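Local coordinates for protein putative TetR-family transcriptional regulator (Rhodococcus sp., PDB 2G3B) that probably binds DNA as a dimeric TetR-family transcriptional regulator, most likely a repressor that acts at a cis-regulatory region, at residues 53-58 against 116-121; 157-162 against 178-183. All coordinates share one frame; numbering follows the deposited sequence.

Interaction 1 (53-58 against 116-121); sequences AALNYI and DPLART
P117 meets L55 first, its ring carbon CB lying 3.7 Å from CD1 of L55. Within the first turn of helix 115-139 a proline costs little, because backbone N atoms there have no preceding turn to bond to, and its compact ring offers the leucine an apolar flank. The two side chains are set at a slant. One residue on, L118 takes the other methyl: its CD1 stands 3.6 Å from CD2 of L55, the two side chains crossing at about a right angle. L55 is thus forked over this helix, one branch on the proline and one on the leucine, which suits a branched, wholly apolar side chain in a buried place. W101 and L104 of helix 92-110 continue this apolar patch, W101 against L118 and L104 against L55.

A turn beyond P117, T121 forms with N56 the closest CA pair of the two segments, 6.2 Å apart. OG1 lies anti to the carbonyl carbon (chi1 -58°), and OD1 of N56 is 2.8 Å from it, a hydrogen-bonding distance, although the threonine proton has another acceptor within reach. CG2 meanwhile rests 3.6 Å from the backbone O of L55. Threonine fits because it is small and presents one polar and one apolar branch to the neighbouring helix. A valine in its place would probably leave N56 OD1 without this hydroxyl partner.

The short axes run 9.5 Å apart at -21°, nearly parallel. Helix 47-66 is the connecting helix that follows the predicted helix-turn-helix, and its seating on the regulatory-domain helix 115-139 is characteristic of the TetR-family interdomain junction.

Interaction 2 (157-162 against 178-183); sequences ALVEGL and SHLLGA
L180, which meets L158, V159 and L162, has its CG anti to its own carbonyl carbon and beside the backbone N (chi1 -78°). The end of this side chain comes nearer to helix 148-167 than its first bond suggests. L162 uses the same arrangement, whereas L158 has CG anti to the backbone N (chi1 173°).

CD2 of L180 touches all three partners, approaching CG2 of V159 at 3.8 Å and both CD2 of L158 and CD1 of L162 at 3.9 Å. The valine crosses the leucine at about a right angle; L158 and L162 each lie alongside L180, pointing the opposite way. CD1 of L162 also settles 3.8 Å from CG of L180, against the branch point itself. Such long, branched side chains can bridge axes 11.2 Å apart. L158 CD2 also touches CB of A183 at 3.7 Å, a short side chain meeting a long one. H179 adds a looser touch: CD2 of L162 lies near the plane of the imidazole, 4.4 Å from the ring atom CD2.

No hydrogen bond joins the two segments. L84 and L85 of helix 76-86 extend the apolar surroundings, L84 against V159 and L85 against L180. On the dimer side, L158 and H179 both pack on T154 of the second subunit, and L162 on A157 of that subunit.

The antiparallel pair, inclined at 160°, joins the last two modelled helices, which in TetR-family regulators typically form the dimerisation face, pairing with their counterparts into a four-helix bundle.

In the fold
Both interactions are buried helix pairs, yet they lie on opposite sides of the chain's centre, their own centres about 22 Å apart, and share no helix. Interaction 1 joins helix 47-66 to helix 115-139 in a nearly parallel pair; interaction 2 joins the consecutive helices 148-167 and 173-188, antiparallel and more widely spaced. The chemistry differs too: at the closer junction an apolar patch is accompanied by a polar pair between the partly exposed N56 and the buried T121, while the wider one is filled chiefly by aliphatic side chains. Each touches the second subunit, interaction 2 through more residues, as fits its place at the dimer face, whereas interaction 1 belongs to the connection toward the probable DNA-binding end.

Interaction 1 (53-58 against 116-121)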
# COMPACT_ATOMS: atom_id res chain seq x y z
N ALA A 53 18.84 6.85 -5.20
CA ALA A 53 19.71 6.69 -4.04
C ALA A 53 18.94 6.82 -2.72
O ALA A 53 19.27 6.12 -1.72
CB ALA A 53 20.91 7.69 -4.12
N ALA A 54 17.90 7.67 -2.68
CA ALA A 54 17.06 7.79 -1.47
C ALA A 54 16.22 6.52 -1.23
O ALA A 54 16.09 6.07 -0.11
CB ALA A 54 16.12 9.01 -1.54
N LEU A 55 15.65 5.97 -2.29
CA LEU A 55 15.01 4.67 -2.16
C LEU A 55 15.96 3.68 -1.47
O LEU A 55 15.59 3.03 -0.51
CB LEU A 55 14.57 4.18 -3.53
CG LEU A 55 13.21 4.66 -4.02
CD1 LEU A 55 13.15 4.62 -5.56
CD2 LEU A 55 12.08 3.78 -3.39
N ASN A 56 17.21 3.57 -1.95
CA ASN A 56 18.13 2.58 -1.39
C ASN A 56 18.55 2.90 0.06
O ASN A 56 18.69 1.98 0.89
CB ASN A 56 19.35 2.42 -2.28
CG ASN A 56 19.08 1.53 -3.48
OD1 ASN A 56 18.27 0.56 -3.41
ND2 ASN A 56 19.71 1.87 -4.59
N TYR A 57 18.77 4.18 0.35
CA TYR A 57 19.05 4.67 1.70
C TYR A 57 17.96 4.22 2.71
O TYR A 57 18.27 3.65 3.76
CB TYR A 57 19.17 6.19 1.65
CG TYR A 57 19.55 6.80 2.99
CD1 TYR A 57 20.87 6.76 3.42
CD2 TYR A 57 18.58 7.35 3.83
CE1 TYR A 57 21.23 7.30 4.65
CE2 TYR A 57 18.94 7.89 5.08
CZ TYR A 57 20.27 7.86 5.46
OH TYR A 57 20.67 8.41 6.67
N ILE A 58 16.70 4.47 2.37
CA ILE A 58 15.52 4.12 3.18
C ILE A 58 15.48 2.59 3.40
O ILE A 58 15.25 2.09 4.54
CB ILE A 58 14.23 4.65 2.48
CG1 ILE A 58 14.22 6.21 2.53
CG2 ILE A 58 12.97 4.10 3.10
CD1 ILE A 58 13.31 6.82 1.46
N ASP A 116 11.27 1.89 -12.12
CA ASP A 116 12.43 0.95 -12.19
C ASP A 116 13.26 0.95 -10.88
O ASP A 116 13.54 -0.10 -10.33
CB ASP A 116 13.32 1.22 -13.42
CG ASP A 116 12.74 0.63 -14.71
OD1 ASP A 116 11.74 -0.13 -14.65
OD2 ASP A 116 13.30 0.89 -15.77
N PRO A 117 13.67 2.12 -10.38
CA PRO A 117 14.36 2.08 -9.09
C PRO A 117 13.52 1.46 -7.95
O PRO A 117 14.06 0.68 -7.18
CB PRO A 117 14.66 3.58 -8.75
CG PRO A 117 14.35 4.33 -9.93
CD PRO A 117 13.63 3.49 -10.96
N LEU A 118 12.25 1.84 -7.84
CA LEU A 118 11.40 1.29 -6.78
C LEU A 118 11.29 -0.23 -6.90
O LEU A 118 11.28 -0.92 -5.89
CB LEU A 118 9.98 1.90 -6.83
CG LEU A 118 8.93 1.45 -5.80
CD1 LEU A 118 9.45 1.57 -4.34
CD2 LEU A 118 7.64 2.24 -6.00
N ALA A 119 11.13 -0.72 -8.11
CA ALA A 119 11.06 -2.18 -8.38
C ALA A 119 12.34 -2.87 -7.92
O ALA A 119 12.32 -3.94 -7.30
CB ALA A 119 10.81 -2.44 -9.86
N ARG A 120 13.48 -2.21 -8.16
CA ARG A 120 14.78 -2.82 -7.82
C ARG A 120 14.92 -2.83 -6.34
O ARG A 120 15.38 -3.82 -5.79
CB ARG A 120 15.94 -2.05 -8.44
CG ARG A 120 16.18 -2.35 -9.95
CD ARG A 120 17.46 -1.70 -10.48
NE ARG A 120 17.40 -0.23 -10.54
CZ ARG A 120 17.12 0.50 -11.62
NH1 ARG A 120 16.80 -0.04 -12.78
NH2 ARG A 120 17.12 1.82 -11.53
N THR A 121 14.56 -1.72 -5.67
CA THR A 121 14.69 -1.68 -4.21
C THR A 121 13.70 -2.64 -3.56
O THR A 121 14.06 -3.37 -2.65
CB THR A 121 14.57 -0.20 -3.69
OG1 THR A 121 15.58 0.55 -4.34
CG2 THR A 121 14.80 -0.10 -2.17

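Interaction 2 (157-162 against 178-183)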
# COMPACT_ATOMS: atom_id res chain seq x y z
N ALA A 157 4.18 -7.30 0.53
CA ALA A 157 3.01 -6.53 0.08
C ALA A 157 2.01 -6.29 1.24
O ALA A 157 1.42 -5.20 1.35
CB ALA A 157 2.30 -7.22 -1.12
N LEU A 158 1.82 -7.30 2.08
CA LEU A 158 1.01 -7.18 3.32
C LEU A 158 1.56 -6.08 4.26
O LEU A 158 0.81 -5.23 4.75
CB LEU A 158 0.90 -8.54 4.08
CG LEU A 158 0.23 -8.47 5.46
CD1 LEU A 158 -1.30 -7.98 5.31
CD2 LEU A 158 0.35 -9.80 6.27
N VAL A 159 2.86 -6.05 4.45
CA VAL A 159 3.47 -4.94 5.25
C VAL A 159 3.14 -3.56 4.63
O VAL A 159 2.76 -2.64 5.33
CB VAL A 159 5.03 -5.12 5.35
CG1 VAL A 159 5.75 -3.83 5.89
CG2 VAL A 159 5.37 -6.41 6.20
N GLU A 160 3.26 -3.42 3.30
CA GLU A 160 2.96 -2.15 2.67
C GLU A 160 1.47 -1.76 2.82
O GLU A 160 1.15 -0.62 3.08
CB GLU A 160 3.32 -2.23 1.17
CG GLU A 160 4.86 -2.10 0.93
CD GLU A 160 5.16 -1.81 -0.55
OE1 GLU A 160 4.56 -0.86 -1.13
OE2 GLU A 160 5.98 -2.52 -1.15
N GLY A 161 0.58 -2.72 2.63
CA GLY A 161 -0.86 -2.44 2.80
C GLY A 161 -1.21 -2.08 4.24
O GLY A 161 -2.00 -1.13 4.47
N LEU A 162 -0.67 -2.82 5.21
CA LEU A 162 -0.91 -2.47 6.61
C LEU A 162 -0.33 -1.12 6.93
O LEU A 162 -0.96 -0.35 7.65
CB LEU A 162 -0.29 -3.50 7.56
CG LEU A 162 -1.05 -4.85 7.57
CD1 LEU A 162 -0.25 -5.91 8.30
CD2 LEU A 162 -2.43 -4.69 8.21
N SER A 178 0.27 -7.24 15.62
CA SER A 178 -0.38 -8.48 16.01
C SER A 178 -0.81 -9.15 14.73
O SER A 178 -0.71 -10.37 14.64
CB SER A 178 -1.65 -8.23 16.82
OG SER A 178 -2.18 -9.51 17.24
N HIS A 179 -1.30 -8.39 13.72
CA HIS A 179 -1.81 -9.09 12.49
C HIS A 179 -0.66 -9.72 11.71
O HIS A 179 -0.80 -10.82 11.11
CB HIS A 179 -2.54 -8.12 11.55
CG HIS A 179 -3.76 -7.46 12.13
ND1 HIS A 179 -4.46 -7.98 13.18
CD2 HIS A 179 -4.38 -6.29 11.80
CE1 HIS A 179 -5.45 -7.16 13.50
NE2 HIS A 179 -5.45 -6.17 12.64
N LEU A 180 0.48 -9.03 11.68
CA LEU A 180 1.67 -9.60 11.04
C LEU A 180 2.11 -10.87 11.73
O LEU A 180 2.50 -11.85 11.07
CB LEU A 180 2.85 -8.61 11.02
CG LEU A 180 2.77 -7.50 9.95
CD1 LEU A 180 3.84 -6.46 10.24
CD2 LEU A 180 2.97 -8.07 8.57
N LEU A 181 2.03 -10.88 13.06
CA LEU A 181 2.36 -12.12 13.78
C LEU A 181 1.43 -13.22 13.41
O LEU A 181 1.87 -14.37 13.28
CB LEU A 181 2.25 -11.92 15.30
CG LEU A 181 3.38 -11.26 16.07
CD1 LEU A 181 2.93 -11.03 17.56
CD2 LEU A 181 4.68 -12.10 16.02
N GLY A 182 0.14 -12.93 13.31
CA GLY A 182 -0.85 -14.01 13.00
C GLY A 182 -0.60 -14.52 11.58
O GLY A 182 -0.62 -15.73 11.33
N ALA A 183 -0.32 -13.61 10.64
CA ALA A 183 0.05 -14.03 9.26
C ALA A 183 1.25 -15.00 9.20
O ALA A 183 1.18 -16.07 8.55
CB ALA A 183 0.29 -12.82 8.39